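Local coordinates for protein 4-phosphoerythronate dehydrogenase (Lactobacillus jensenii, PDB 4PRL) that probably catalyses the NAD-dependent oxidation of 4-phosphoerythronate, as a member of the D-2-hydroxyacid dehydrogenase family, at residues V5-E10 with I30-S35; I149-V154 with V172-V177; I201-T206 with I229-A234; S266-K271 with V290-H295. All coordinates share one frame; numbering follows the deposited sequence.

Interaction 1. Residues V5-E10 with I30-S35; sequences VFSPSE and IDESLS
F6 has CG anti to its carbonyl carbon (chi1 -66°), which sets its ring between I30 and L34. L34 has CG anti to the backbone N (chi1 169°), which turns its CD1 to F6 CZ at 3.6 Å. L34 CB lies over one face, 3.9 Å from the centroid of the F6 ring. I30 CD1 lies over the opposite face, 3.8 Å from the same F6 centroid. Both are CH-pi contacts. E32 O sits at the ring edge, in plane, 3.6 Å from F6 CD1. The backbones pair as parallel strands. I30 N donates to V5 O at 2.8 Å, and S7 N donates to I30 O at 2.8 Å. The contact joins strand 2-6 to strand 26-30, an outermost strand of a five-stranded parallel sheet, at the end of a crossover through helix 10-23. V42, V48 and L50 also pack on F6. An alanine here removes the ring between I30 CD1 and L34 CB, and the gap would probably let the loop carrying L34 shift. The polar ends of D31 and S33 are engaged outside the pair, by R13 and K51 O. The join itself rests on backbone bonds and an apolar sandwich, with no charge pair across it.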
# COMPACT_ATOMS: atom_id res chain seq x y z
N VAL A 5 -1.57 -38.27 14.69
CA VAL A 5 -2.46 -37.15 14.45
C VAL A 5 -3.90 -37.51 14.75
O VAL A 5 -4.43 -38.45 14.20
CB VAL A 5 -2.39 -36.72 12.98
CG1 VAL A 5 -3.35 -35.58 12.72
CG2 VAL A 5 -0.97 -36.33 12.63
N PHE A 6 -4.56 -36.71 15.58
CA PHE A 6 -5.88 -37.05 16.06
C PHE A 6 -6.97 -36.17 15.51
O PHE A 6 -6.86 -34.96 15.53
CB PHE A 6 -5.90 -36.95 17.58
CG PHE A 6 -5.03 -37.96 18.25
CD1 PHE A 6 -5.53 -39.20 18.59
CD2 PHE A 6 -3.71 -37.68 18.53
CE1 PHE A 6 -4.73 -40.13 19.21
CE2 PHE A 6 -2.91 -38.60 19.15
CZ PHE A 6 -3.42 -39.83 19.49
N SER A 7 -8.04 -36.78 15.02
CA SER A 7 -9.18 -36.03 14.54
C SER A 7 -8.86 -34.95 13.51
O SER A 7 -9.19 -33.78 13.71
CB SER A 7 -9.99 -35.45 15.69
OG SER A 7 -11.35 -35.36 15.32
N PRO A 8 -8.13 -35.38 12.40
CA PRO A 8 -7.98 -34.34 11.37
C PRO A 8 -9.25 -34.00 10.56
O PRO A 8 -10.16 -34.79 10.43
CB PRO A 8 -6.91 -34.91 10.44
CG PRO A 8 -7.17 -36.35 10.45
CD PRO A 8 -7.36 -36.63 11.89
N SER A 9 -9.28 -32.79 10.04
CA SER A 9 -10.33 -32.35 9.15
C SER A 9 -10.13 -33.02 7.83
O SER A 9 -9.05 -33.50 7.55
CB SER A 9 -10.27 -30.85 8.96
OG SER A 9 -9.09 -30.49 8.30
N GLU A 10 -11.16 -33.09 7.01
CA GLU A 10 -10.98 -33.70 5.72
C GLU A 10 -10.03 -32.90 4.83
O GLU A 10 -9.45 -33.43 3.89
CB GLU A 10 -12.33 -33.95 5.07
CG GLU A 10 -13.13 -32.72 4.70
CD GLU A 10 -13.83 -32.86 3.36
OE1 GLU A 10 -13.37 -33.67 2.51
OE2 GLU A 10 -14.82 -32.13 3.13
N ILE A 30 -5.24 -40.87 12.98
CA ILE A 30 -6.36 -41.44 13.70
C ILE A 30 -7.56 -40.49 13.65
O ILE A 30 -7.46 -39.33 14.01
CB ILE A 30 -5.98 -41.67 15.18
CG1 ILE A 30 -4.53 -42.12 15.30
CG2 ILE A 30 -6.90 -42.71 15.79
CD1 ILE A 30 -3.59 -41.05 15.80
N ASP A 31 -8.71 -40.99 13.20
CA ASP A 31 -9.88 -40.14 13.00
C ASP A 31 -10.45 -39.51 14.25
O ASP A 31 -10.85 -38.35 14.24
CB ASP A 31 -10.99 -40.91 12.28
CG ASP A 31 -10.46 -41.92 11.32
OD1 ASP A 31 -9.24 -41.92 11.06
OD2 ASP A 31 -11.25 -42.74 10.83
N GLU A 32 -10.50 -40.27 15.32
CA GLU A 32 -11.12 -39.77 16.52
C GLU A 32 -10.12 -39.19 17.49
O GLU A 32 -8.95 -39.51 17.45
CB GLU A 32 -11.97 -40.86 17.18
CG GLU A 32 -13.46 -40.67 16.95
CD GLU A 32 -13.93 -39.28 17.31
OE1 GLU A 32 -13.89 -38.93 18.51
OE2 GLU A 32 -14.33 -38.53 16.41
N SER A 33 -10.62 -38.33 18.36
CA SER A 33 -9.79 -37.65 19.33
C SER A 33 -9.19 -38.60 20.36
O SER A 33 -9.74 -39.66 20.65
CB SER A 33 -10.57 -36.55 20.03
OG SER A 33 -10.89 -35.52 19.12
N LEU A 34 -8.06 -38.19 20.90
CA LEU A 34 -7.26 -39.02 21.76
C LEU A 34 -8.10 -39.39 22.95
O LEU A 34 -8.88 -38.60 23.43
CB LEU A 34 -6.02 -38.24 22.21
CG LEU A 34 -5.11 -38.74 23.33
CD1 LEU A 34 -4.42 -40.03 22.92
CD2 LEU A 34 -4.09 -37.69 23.72
N SER A 35 -7.97 -40.63 23.40
CA SER A 35 -8.72 -41.11 24.55
C SER A 35 -8.07 -42.36 25.07
O SER A 35 -7.17 -42.91 24.44
CB SER A 35 -10.17 -41.40 24.18
OG SER A 35 -10.87 -41.87 25.32

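Interaction 2. Residues I149-V154 with V172-V177; sequences IGLIGV and VLAYDV. With NAD (nicotinamide-adenine-dinucleotide), chain C.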
# COMPACT_ATOMS: atom_id res chain seq x y z
N ILE A 149 -12.53 3.57 9.94
CA ILE A 149 -12.57 2.24 10.53
C ILE A 149 -12.22 2.40 11.98
O ILE A 149 -11.30 3.16 12.34
CB ILE A 149 -11.53 1.29 9.93
CG1 ILE A 149 -11.45 1.41 8.40
CG2 ILE A 149 -11.83 -0.13 10.34
CD1 ILE A 149 -12.70 1.00 7.63
N GLY A 150 -12.94 1.67 12.82
CA GLY A 150 -12.69 1.67 14.25
C GLY A 150 -12.48 0.26 14.70
O GLY A 150 -13.32 -0.62 14.45
N LEU A 151 -11.35 0.02 15.34
CA LEU A 151 -11.02 -1.31 15.81
C LEU A 151 -11.03 -1.30 17.33
O LEU A 151 -10.41 -0.46 17.94
CB LEU A 151 -9.62 -1.74 15.30
CG LEU A 151 -9.33 -1.58 13.81
CD1 LEU A 151 -7.91 -2.02 13.50
CD2 LEU A 151 -10.32 -2.38 12.97
N ILE A 152 -11.76 -2.23 17.92
CA ILE A 152 -11.72 -2.45 19.36
C ILE A 152 -10.79 -3.61 19.61
O ILE A 152 -11.12 -4.77 19.34
CB ILE A 152 -13.11 -2.77 19.90
CG1 ILE A 152 -14.09 -1.66 19.51
CG2 ILE A 152 -13.05 -2.98 21.40
CD1 ILE A 152 -13.59 -0.28 19.88
N GLY A 153 -9.59 -3.29 20.06
CA GLY A 153 -8.52 -4.25 20.19
C GLY A 153 -7.78 -4.26 18.88
O GLY A 153 -8.35 -3.99 17.84
N VAL A 154 -6.50 -4.61 18.91
CA VAL A 154 -5.75 -4.74 17.69
C VAL A 154 -5.26 -6.16 17.56
O VAL A 154 -5.94 -7.01 17.02
CB VAL A 154 -4.58 -3.77 17.66
CG1 VAL A 154 -3.84 -3.86 16.35
CG2 VAL A 154 -5.06 -2.36 17.89
N VAL A 172 -7.99 4.70 9.79
CA VAL A 172 -8.21 3.64 10.74
C VAL A 172 -7.94 4.13 12.15
O VAL A 172 -6.88 4.66 12.41
CB VAL A 172 -7.33 2.44 10.42
CG1 VAL A 172 -7.57 1.31 11.40
CG2 VAL A 172 -7.64 1.97 9.01
N LEU A 173 -8.92 4.00 13.04
CA LEU A 173 -8.73 4.32 14.45
C LEU A 173 -8.79 3.01 15.22
O LEU A 173 -9.51 2.10 14.82
CB LEU A 173 -9.82 5.26 14.97
CG LEU A 173 -10.03 6.63 14.28
CD1 LEU A 173 -11.13 7.41 14.99
CD2 LEU A 173 -8.74 7.45 14.21
N ALA A 174 -8.04 2.92 16.31
CA ALA A 174 -8.06 1.71 17.12
C ALA A 174 -7.98 2.03 18.61
O ALA A 174 -7.24 2.93 19.03
CB ALA A 174 -6.90 0.80 16.74
N TYR A 175 -8.77 1.29 19.39
CA TYR A 175 -8.66 1.31 20.82
C TYR A 175 -7.98 0.04 21.25
O TYR A 175 -8.32 -1.04 20.79
CB TYR A 175 -10.02 1.45 21.54
CG TYR A 175 -9.88 1.27 23.06
CD1 TYR A 175 -9.32 2.29 23.85
CD2 TYR A 175 -10.27 0.09 23.69
CE1 TYR A 175 -9.18 2.13 25.22
CE2 TYR A 175 -10.13 -0.07 25.05
CZ TYR A 175 -9.58 0.95 25.82
OH TYR A 175 -9.42 0.78 27.18
N ASP A 176 -6.99 0.18 22.13
CA ASP A 176 -6.31 -0.95 22.75
C ASP A 176 -5.79 -0.55 24.13
O ASP A 176 -5.60 0.64 24.40
CB ASP A 176 -5.15 -1.43 21.87
CG ASP A 176 -4.86 -2.91 22.05
OD1 ASP A 176 -5.79 -3.67 22.36
OD2 ASP A 176 -3.69 -3.30 21.87
N VAL A 177 -5.55 -1.52 25.01
CA VAL A 177 -4.99 -1.22 26.32
C VAL A 177 -3.47 -1.39 26.35
O VAL A 177 -2.85 -1.15 27.38
CB VAL A 177 -5.68 -2.02 27.45
CG1 VAL A 177 -7.13 -1.57 27.60
CG2 VAL A 177 -5.60 -3.53 27.20
PA NAD C . -4.72 -11.17 20.35
O1A NAD C . -4.94 -12.10 21.51
O2A NAD C . -3.49 -11.31 19.51
O5B NAD C . -4.82 -9.66 20.88
C5B NAD C . -6.09 -9.02 21.02
C4B NAD C . -5.95 -7.56 21.40
O4B NAD C . -7.08 -7.12 22.14
C3B NAD C . -4.75 -7.36 22.30
O3B NAD C . -3.78 -6.57 21.65
C2B NAD C . -5.25 -6.58 23.48
O2B NAD C . -4.42 -5.44 23.59
C1B NAD C . -6.66 -6.16 23.10
N9A NAD C . -7.50 -6.02 24.32
C8A NAD C . -7.28 -6.63 25.49
N7A NAD C . -8.19 -6.27 26.42
C5A NAD C . -9.01 -5.38 25.86
C6A NAD C . -10.18 -4.61 26.29
N6A NAD C . -10.67 -4.71 27.54
N1A NAD C . -10.76 -3.79 25.40
C2A NAD C . -10.29 -3.68 24.16
N3A NAD C . -9.23 -4.35 23.70
C4A NAD C . -8.55 -5.21 24.48
O3 NAD C . -6.05 -11.25 19.45
PN NAD C . -6.04 -10.90 17.88
O1N NAD C . -6.32 -9.43 17.69
O2N NAD C . -4.82 -11.55 17.29
O5D NAD C . -7.35 -11.69 17.42
C5D NAD C . -8.56 -10.99 17.13
C4D NAD C . -9.74 -11.87 17.51
O4D NAD C . -10.00 -12.86 16.52
C3D NAD C . -9.47 -12.62 18.81
O3D NAD C . -10.52 -12.38 19.75
C2D NAD C . -9.53 -14.07 18.44
O2D NAD C . -10.14 -14.82 19.48
C1D NAD C . -10.42 -14.04 17.21
N1N NAD C . -10.40 -15.27 16.40
C2N NAD C . -11.34 -15.41 15.47
C3N NAD C . -11.41 -16.55 14.68
C7N NAD C . -12.46 -16.69 13.63
O7N NAD C . -12.28 -17.47 12.73
N7N NAD C . -13.56 -15.96 13.71
C4N NAD C . -10.49 -17.56 14.86
C5N NAD C . -9.53 -17.40 15.83
C6N NAD C . -9.51 -16.24 16.60
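A Rossmann-type beta-alpha-beta unit is built here from strand 148-152, helix 155-167 and strand 171-175, the two strands lying side by side in parallel. Four backbone bonds zip the pair. L173 N donates to I149 O at 2.6 Å, and L151 N to L173 O at 2.8 Å. Y175 N then donates to L151 O at 2.8 Å, and G153 N to Y175 O at 2.7 Å. On one face, V172 fits between I149 and L151. Its CG1, anti to the backbone N (chi1 -179°), touches L151 CD1 at 4.0 Å, while its CG2 turns to I149 CG1 at 3.9 Å. A174 CB fills the next dip, 3.8 Å from V154 CG2. Past the strands the chain meets NAD. G153 probably opens the GxGxxG motif expected of a Rossmann dinucleotide-binding fold, and a CB there would collide with the adenosine ribose oxygen O4B. D176 faces the ribose hydroxyls O2B and O3B, as an acidic residue does in many NAD-preferring enzymes. The bond from O3B to OD2 is weak, and the modelled place of OD1 is doubtful. Y175 turns its ring edge to the adenine, with CE2 3.7 Å from NAD C2A. Helix 155-167 packs on I149, L151 and V172. Helix 192-198 packs on I152 and Y175, which lie on the other face. Strand 201-204 continues the sheet beyond strand 148-152.

Interaction 3. Residues I201-T206 with I229-A234; sequences IISLHT and ILINAA. With NAD (nicotinamide-adenine-dinucleotide), chain C.
L230 reaches across to strand 201-204 with its CD1, a knob that enters the groove between I202 and L204. Its CG lies anti to the backbone N (chi1 163°), and CD1 ends 3.9 Å from I202 CG2. The next groove is filled from the other strand: L204 CD1 lies 3.6 Å from N232 OD1, against the amide. On the opposite face I201 and I229 lie side by side, and I231 CG2 meets S203 OG at 3.5 Å. The strands run parallel, held by bonds such as I231 N to I202 O at 2.6 Å. Helix 218-223 joins them in a beta-alpha-beta unit of the Rossmann-type NAD-binding sheet. They part after L204 and N232, and one water bridges the two chains there. It accepts from S203 OG and A233 N and donates to L204 O and I231 O. H205 NE2 also bonds to S203 OG at 2.8 Å, with the oxygen 35° out of the ring plane. N232 OD1 accepts A234 N at 3.0 Å in an Asx turn, the donor above the carbonyl plane, and ND2 donates to R235 O. A leucine in its place would probably leave A234 N and R235 O without these mates and free the turn that leads to NAD. A233 O takes a weak bond from NAD N7N. Helix 103-118 packs over S203, I229 and I231, and strand 148-152 flanks strand 201-204.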
# COMPACT_ATOMS: atom_id res chain seq x y z
N ILE A 201 -17.14 1.84 9.99
CA ILE A 201 -17.03 0.38 10.11
C ILE A 201 -16.32 0.04 11.41
O ILE A 201 -15.24 0.57 11.69
CB ILE A 201 -16.22 -0.20 8.95
CG1 ILE A 201 -17.03 -0.20 7.65
CG2 ILE A 201 -15.81 -1.62 9.27
CD1 ILE A 201 -16.20 -0.00 6.41
N ILE A 202 -16.90 -0.85 12.19
CA ILE A 202 -16.31 -1.22 13.47
C ILE A 202 -16.02 -2.70 13.49
O ILE A 202 -16.94 -3.52 13.29
CB ILE A 202 -17.26 -0.93 14.63
CG1 ILE A 202 -17.35 0.58 14.89
CG2 ILE A 202 -16.79 -1.63 15.90
CD1 ILE A 202 -18.68 1.00 15.49
N SER A 203 -14.76 -3.04 13.76
CA SER A 203 -14.38 -4.43 13.82
C SER A 203 -13.70 -4.76 15.15
O SER A 203 -12.75 -4.08 15.54
CB SER A 203 -13.46 -4.77 12.65
OG SER A 203 -13.39 -6.16 12.44
N LEU A 204 -14.20 -5.83 15.79
CA LEU A 204 -13.80 -6.28 17.13
C LEU A 204 -12.66 -7.27 17.08
O LEU A 204 -12.70 -8.23 16.31
CB LEU A 204 -14.96 -6.99 17.78
CG LEU A 204 -16.30 -6.28 17.80
CD1 LEU A 204 -17.28 -7.16 18.56
CD2 LEU A 204 -16.22 -4.92 18.46
N HIS A 205 -11.65 -7.05 17.92
CA HIS A 205 -10.46 -7.90 17.94
C HIS A 205 -9.90 -8.04 19.38
O HIS A 205 -8.67 -8.06 19.63
CB HIS A 205 -9.44 -7.36 16.93
CG HIS A 205 -9.98 -7.34 15.53
ND1 HIS A 205 -10.08 -8.48 14.77
CD2 HIS A 205 -10.53 -6.34 14.80
CE1 HIS A 205 -10.65 -8.18 13.61
NE2 HIS A 205 -10.92 -6.89 13.61
N THR A 206 -10.86 -8.19 20.29
CA THR A 206 -10.67 -8.17 21.72
C THR A 206 -10.88 -9.57 22.23
O THR A 206 -11.86 -10.23 21.87
CB THR A 206 -11.70 -7.22 22.36
OG1 THR A 206 -11.18 -5.89 22.38
CG2 THR A 206 -12.06 -7.64 23.78
N ILE A 229 -21.43 -0.06 10.29
CA ILE A 229 -21.36 -1.50 10.03
C ILE A 229 -20.52 -2.11 11.14
O ILE A 229 -19.41 -1.65 11.40
CB ILE A 229 -20.71 -1.80 8.67
CG1 ILE A 229 -21.44 -1.05 7.55
CG2 ILE A 229 -20.68 -3.30 8.39
CD1 ILE A 229 -20.78 -1.11 6.20
N LEU A 230 -21.08 -3.11 11.82
CA LEU A 230 -20.38 -3.78 12.91
C LEU A 230 -19.91 -5.16 12.44
O LEU A 230 -20.73 -5.99 12.03
CB LEU A 230 -21.27 -3.93 14.14
CG LEU A 230 -20.78 -4.99 15.16
CD1 LEU A 230 -19.50 -4.50 15.82
CD2 LEU A 230 -21.80 -5.34 16.23
N ILE A 231 -18.60 -5.39 12.53
CA ILE A 231 -18.00 -6.65 12.13
C ILE A 231 -17.45 -7.37 13.34
O ILE A 231 -16.68 -6.79 14.10
CB ILE A 231 -16.82 -6.44 11.18
CG1 ILE A 231 -17.25 -5.77 9.86
CG2 ILE A 231 -16.14 -7.77 10.93
CD1 ILE A 231 -18.34 -6.49 9.07
N ASN A 232 -17.83 -8.63 13.52
CA ASN A 232 -17.33 -9.43 14.64
C ASN A 232 -16.83 -10.74 14.12
O ASN A 232 -17.61 -11.69 13.92
CB ASN A 232 -18.39 -9.72 15.70
CG ASN A 232 -17.81 -10.38 16.94
OD1 ASN A 232 -16.59 -10.43 17.11
ND2 ASN A 232 -18.68 -10.89 17.81
N ALA A 233 -15.54 -10.78 13.88
CA ALA A 233 -14.87 -12.03 13.57
C ALA A 233 -13.96 -12.35 14.73
O ALA A 233 -12.88 -12.88 14.52
CB ALA A 233 -14.07 -11.92 12.28
N ALA A 234 -14.38 -12.01 15.95
CA ALA A 234 -13.60 -12.34 17.13
C ALA A 234 -14.24 -13.47 17.96
O ALA A 234 -13.93 -14.64 17.79
CB ALA A 234 -13.38 -11.09 17.97
PA NAD C . -4.72 -11.17 20.35
O1A NAD C . -4.94 -12.10 21.51
O2A NAD C . -3.49 -11.31 19.51
O5B NAD C . -4.82 -9.66 20.88
C5B NAD C . -6.09 -9.02 21.02
C4B NAD C . -5.95 -7.56 21.40
O4B NAD C . -7.08 -7.12 22.14
C3B NAD C . -4.75 -7.36 22.30
O3B NAD C . -3.78 -6.57 21.65
C2B NAD C . -5.25 -6.58 23.48
O2B NAD C . -4.42 -5.44 23.59
C1B NAD C . -6.66 -6.16 23.10
N9A NAD C . -7.50 -6.02 24.32
C8A NAD C . -7.28 -6.63 25.49
N7A NAD C . -8.19 -6.27 26.42
C5A NAD C . -9.01 -5.38 25.86
C6A NAD C . -10.18 -4.61 26.29
N6A NAD C . -10.67 -4.71 27.54
N1A NAD C . -10.76 -3.79 25.40
C2A NAD C . -10.29 -3.68 24.16
N3A NAD C . -9.23 -4.35 23.70
C4A NAD C . -8.55 -5.21 24.48
O3 NAD C . -6.05 -11.25 19.45
PN NAD C . -6.04 -10.90 17.88
O1N NAD C . -6.32 -9.43 17.69
O2N NAD C . -4.82 -11.55 17.29
O5D NAD C . -7.35 -11.69 17.42
C5D NAD C . -8.56 -10.99 17.13
C4D NAD C . -9.74 -11.87 17.51
O4D NAD C . -10.00 -12.86 16.52
C3D NAD C . -9.47 -12.62 18.81
O3D NAD C . -10.52 -12.38 19.75
C2D NAD C . -9.53 -14.07 18.44
O2D NAD C . -10.14 -14.82 19.48
C1D NAD C . -10.42 -14.04 17.21
N1N NAD C . -10.40 -15.27 16.40
C2N NAD C . -11.34 -15.41 15.47
C3N NAD C . -11.41 -16.55 14.68
C7N NAD C . -12.46 -16.69 13.63
O7N NAD C . -12.28 -17.47 12.73
N7N NAD C . -13.56 -15.96 13.71
C4N NAD C . -10.49 -17.56 14.86
C5N NAD C . -9.53 -17.40 15.83
C6N NAD C . -9.51 -16.24 16.60
O HOH W 1 -13.99 -8.56 13.95

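Interaction 4. Residues S266-K271 with V290-H295; sequences SYFFKK and VIVTPH. With NAD (nicotinamide-adenine-dinucleotide), chain C.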
# COMPACT_ATOMS: atom_id res chain seq x y z
N SER A 266 -23.71 -24.77 20.15
CA SER A 266 -24.79 -25.73 19.98
C SER A 266 -25.06 -26.10 18.52
O SER A 266 -25.64 -27.14 18.26
CB SER A 266 -26.08 -25.20 20.60
OG SER A 266 -26.80 -24.49 19.61
N TYR A 267 -24.67 -25.26 17.57
CA TYR A 267 -24.94 -25.57 16.16
C TYR A 267 -23.83 -25.26 15.19
O TYR A 267 -23.84 -25.84 14.11
CB TYR A 267 -26.23 -24.90 15.69
CG TYR A 267 -26.22 -23.40 15.72
CD1 TYR A 267 -26.31 -22.72 16.93
CD2 TYR A 267 -26.17 -22.65 14.54
CE1 TYR A 267 -26.32 -21.34 16.98
CE2 TYR A 267 -26.19 -21.27 14.59
CZ TYR A 267 -26.27 -20.63 15.82
OH TYR A 267 -26.30 -19.26 15.93
N PHE A 268 -22.90 -24.38 15.51
CA PHE A 268 -21.72 -24.19 14.64
C PHE A 268 -20.88 -25.47 14.61
O PHE A 268 -20.65 -26.09 15.63
CB PHE A 268 -20.86 -23.01 15.09
CG PHE A 268 -21.33 -21.67 14.57
CD1 PHE A 268 -22.66 -21.45 14.25
CD2 PHE A 268 -20.43 -20.63 14.44
CE1 PHE A 268 -23.06 -20.20 13.78
CE2 PHE A 268 -20.82 -19.39 13.98
CZ PHE A 268 -22.14 -19.17 13.65
N PHE A 269 -20.43 -25.82 13.40
CA PHE A 269 -19.69 -27.04 13.12
C PHE A 269 -20.52 -28.32 13.11
O PHE A 269 -19.97 -29.39 13.35
CB PHE A 269 -18.49 -27.17 14.04
CG PHE A 269 -17.60 -25.98 14.02
CD1 PHE A 269 -17.13 -25.48 12.80
CD2 PHE A 269 -17.24 -25.35 15.18
CE1 PHE A 269 -16.31 -24.37 12.75
CE2 PHE A 269 -16.41 -24.24 15.15
CZ PHE A 269 -15.96 -23.75 13.93
N LYS A 270 -21.81 -28.21 12.78
CA LYS A 270 -22.73 -29.34 12.84
C LYS A 270 -23.75 -29.35 11.71
O LYS A 270 -23.94 -28.34 11.01
CB LYS A 270 -23.46 -29.33 14.17
CG LYS A 270 -22.67 -29.99 15.26
CD LYS A 270 -22.98 -29.42 16.63
CE LYS A 270 -21.97 -29.94 17.64
NZ LYS A 270 -22.28 -29.42 19.00
N LYS A 271 -24.41 -30.50 11.53
CA LYS A 271 -25.59 -30.57 10.66
C LYS A 271 -26.76 -30.81 11.58
O LYS A 271 -26.72 -31.69 12.44
CB LYS A 271 -25.47 -31.68 9.62
CG LYS A 271 -24.04 -31.91 9.16
CD LYS A 271 -23.94 -32.80 7.94
CE LYS A 271 -22.70 -33.67 8.01
NZ LYS A 271 -22.33 -34.11 6.64
N VAL A 290 -27.28 -8.38 6.73
CA VAL A 290 -26.47 -9.18 7.65
C VAL A 290 -25.75 -10.32 6.93
O VAL A 290 -26.27 -10.87 5.94
CB VAL A 290 -27.36 -9.80 8.74
CG1 VAL A 290 -26.58 -10.80 9.58
CG2 VAL A 290 -27.96 -8.70 9.61
N ILE A 291 -24.57 -10.66 7.43
CA ILE A 291 -23.83 -11.84 7.01
C ILE A 291 -23.51 -12.71 8.23
O ILE A 291 -22.92 -12.24 9.21
CB ILE A 291 -22.49 -11.44 6.38
CG1 ILE A 291 -22.71 -10.87 4.98
CG2 ILE A 291 -21.55 -12.63 6.29
CD1 ILE A 291 -21.43 -10.42 4.30
N VAL A 292 -23.86 -13.98 8.19
CA VAL A 292 -23.34 -14.87 9.18
C VAL A 292 -22.61 -15.95 8.47
O VAL A 292 -23.17 -16.57 7.59
CB VAL A 292 -24.41 -15.52 10.08
CG1 VAL A 292 -23.73 -16.23 11.25
CG2 VAL A 292 -25.42 -14.49 10.59
N THR A 293 -21.34 -16.14 8.85
CA THR A 293 -20.53 -17.27 8.46
C THR A 293 -20.28 -18.12 9.72
O THR A 293 -20.26 -17.59 10.85
CB THR A 293 -19.19 -16.80 7.87
OG1 THR A 293 -18.64 -15.72 8.65
CG2 THR A 293 -19.38 -16.30 6.44
N PRO A 294 -20.06 -19.43 9.55
CA PRO A 294 -19.98 -20.30 10.71
C PRO A 294 -18.59 -20.38 11.26
O PRO A 294 -17.92 -21.40 11.10
CB PRO A 294 -20.40 -21.66 10.14
CG PRO A 294 -20.14 -21.58 8.67
CD PRO A 294 -19.85 -20.16 8.30
N HIS A 295 -18.15 -19.31 11.91
CA HIS A 295 -16.79 -19.23 12.46
C HIS A 295 -15.74 -19.77 11.47
O HIS A 295 -14.83 -20.52 11.85
CB HIS A 295 -16.72 -19.96 13.82
CG HIS A 295 -15.95 -19.22 14.87
ND1 HIS A 295 -14.57 -19.17 14.89
CD2 HIS A 295 -16.37 -18.49 15.93
CE1 HIS A 295 -14.17 -18.44 15.92
NE2 HIS A 295 -15.24 -18.02 16.57
PA NAD C . -4.72 -11.17 20.35
O1A NAD C . -4.94 -12.10 21.51
O2A NAD C . -3.49 -11.31 19.51
O5B NAD C . -4.82 -9.66 20.88
C5B NAD C . -6.09 -9.02 21.02
C4B NAD C . -5.95 -7.56 21.40
O4B NAD C . -7.08 -7.12 22.14
C3B NAD C . -4.75 -7.36 22.30
O3B NAD C . -3.78 -6.57 21.65
C2B NAD C . -5.25 -6.58 23.48
O2B NAD C . -4.42 -5.44 23.59
C1B NAD C . -6.66 -6.16 23.10
N9A NAD C . -7.50 -6.02 24.32
C8A NAD C . -7.28 -6.63 25.49
N7A NAD C . -8.19 -6.27 26.42
C5A NAD C . -9.01 -5.38 25.86
C6A NAD C . -10.18 -4.61 26.29
N6A NAD C . -10.67 -4.71 27.54
N1A NAD C . -10.76 -3.79 25.40
C2A NAD C . -10.29 -3.68 24.16
N3A NAD C . -9.23 -4.35 23.70
C4A NAD C . -8.55 -5.21 24.48
O3 NAD C . -6.05 -11.25 19.45
PN NAD C . -6.04 -10.90 17.88
O1N NAD C . -6.32 -9.43 17.69
O2N NAD C . -4.82 -11.55 17.29
O5D NAD C . -7.35 -11.69 17.42
C5D NAD C . -8.56 -10.99 17.13
C4D NAD C . -9.74 -11.87 17.51
O4D NAD C . -10.00 -12.86 16.52
C3D NAD C . -9.47 -12.62 18.81
O3D NAD C . -10.52 -12.38 19.75
C2D NAD C . -9.53 -14.07 18.44
O2D NAD C . -10.14 -14.82 19.48
C1D NAD C . -10.42 -14.04 17.21
N1N NAD C . -10.40 -15.27 16.40
C2N NAD C . -11.34 -15.41 15.47
C3N NAD C . -11.41 -16.55 14.68
C7N NAD C . -12.46 -16.69 13.63
O7N NAD C . -12.28 -17.47 12.73
N7N NAD C . -13.56 -15.96 13.71
C4N NAD C . -10.49 -17.56 14.86
C5N NAD C . -9.53 -17.40 15.83
C6N NAD C . -9.51 -16.24 16.60
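H295 N donates to T293 O at 2.9 Å, closing an inverse gamma turn centred on P294, and the F268 ring packs on this turn. The turn follows strand 290-292, an outermost strand of the Rossmann-type sheet. F268 stands in a type II beta turn from Y267 to K270. Its CB points toward 290-295, and CG, anti to the carbonyl carbon (chi1 -84°), carries the ring onto the P294 turn. P294 CA sits over one face of the ring, 3.8 Å from the F268 centroid, in a CH-pi contact. V292 CG1 approaches the edge, near the ring plane, 4.1 Å from F268 CZ. H295 N comes in obliquely, 3.4 Å from F268 CE2. F269 adds a looser touch, its CZ 3.9 Å from H295 CB. No hydrogen bond crosses between the segments, so the join is one of shape. T293 points away from 266-271, and its OG1 bonds to D259 OD1. A second subunit borders the contact: Y267 meets F133 of that subunit edge-to-face, and P294 packs on F124 of the same subunit. H295 then carries the chain to the nicotinamide end of NAD. One face of its ring lies against the carboxamide, with H295 CE1 3.4 Å from NAD C7N.

Overall arrangement
Interactions 2, 3 and 4 reach one parallel sheet and all touch NAD. Interaction 1 belongs to the other sheet, its centre about 38 Å from that of interaction 2, and it is only partly buried. Interactions 2 and 3 are neighbours in the buried core: strands 148-152 and 201-204 lie side by side, and I152 O probably accepts a bond from H205 N. Both combine strand pairing with apolar packing. Interaction 2 serves the adenosine end of NAD, interaction 3 runs along it from adenine to nicotinamide, and interaction 4 meets the nicotinamide end. Interaction 4 is also buried, though its F269 is exposed; it relies on aromatic packing beside a second subunit. Interaction 1 mixes two backbone bonds with a ring sandwich.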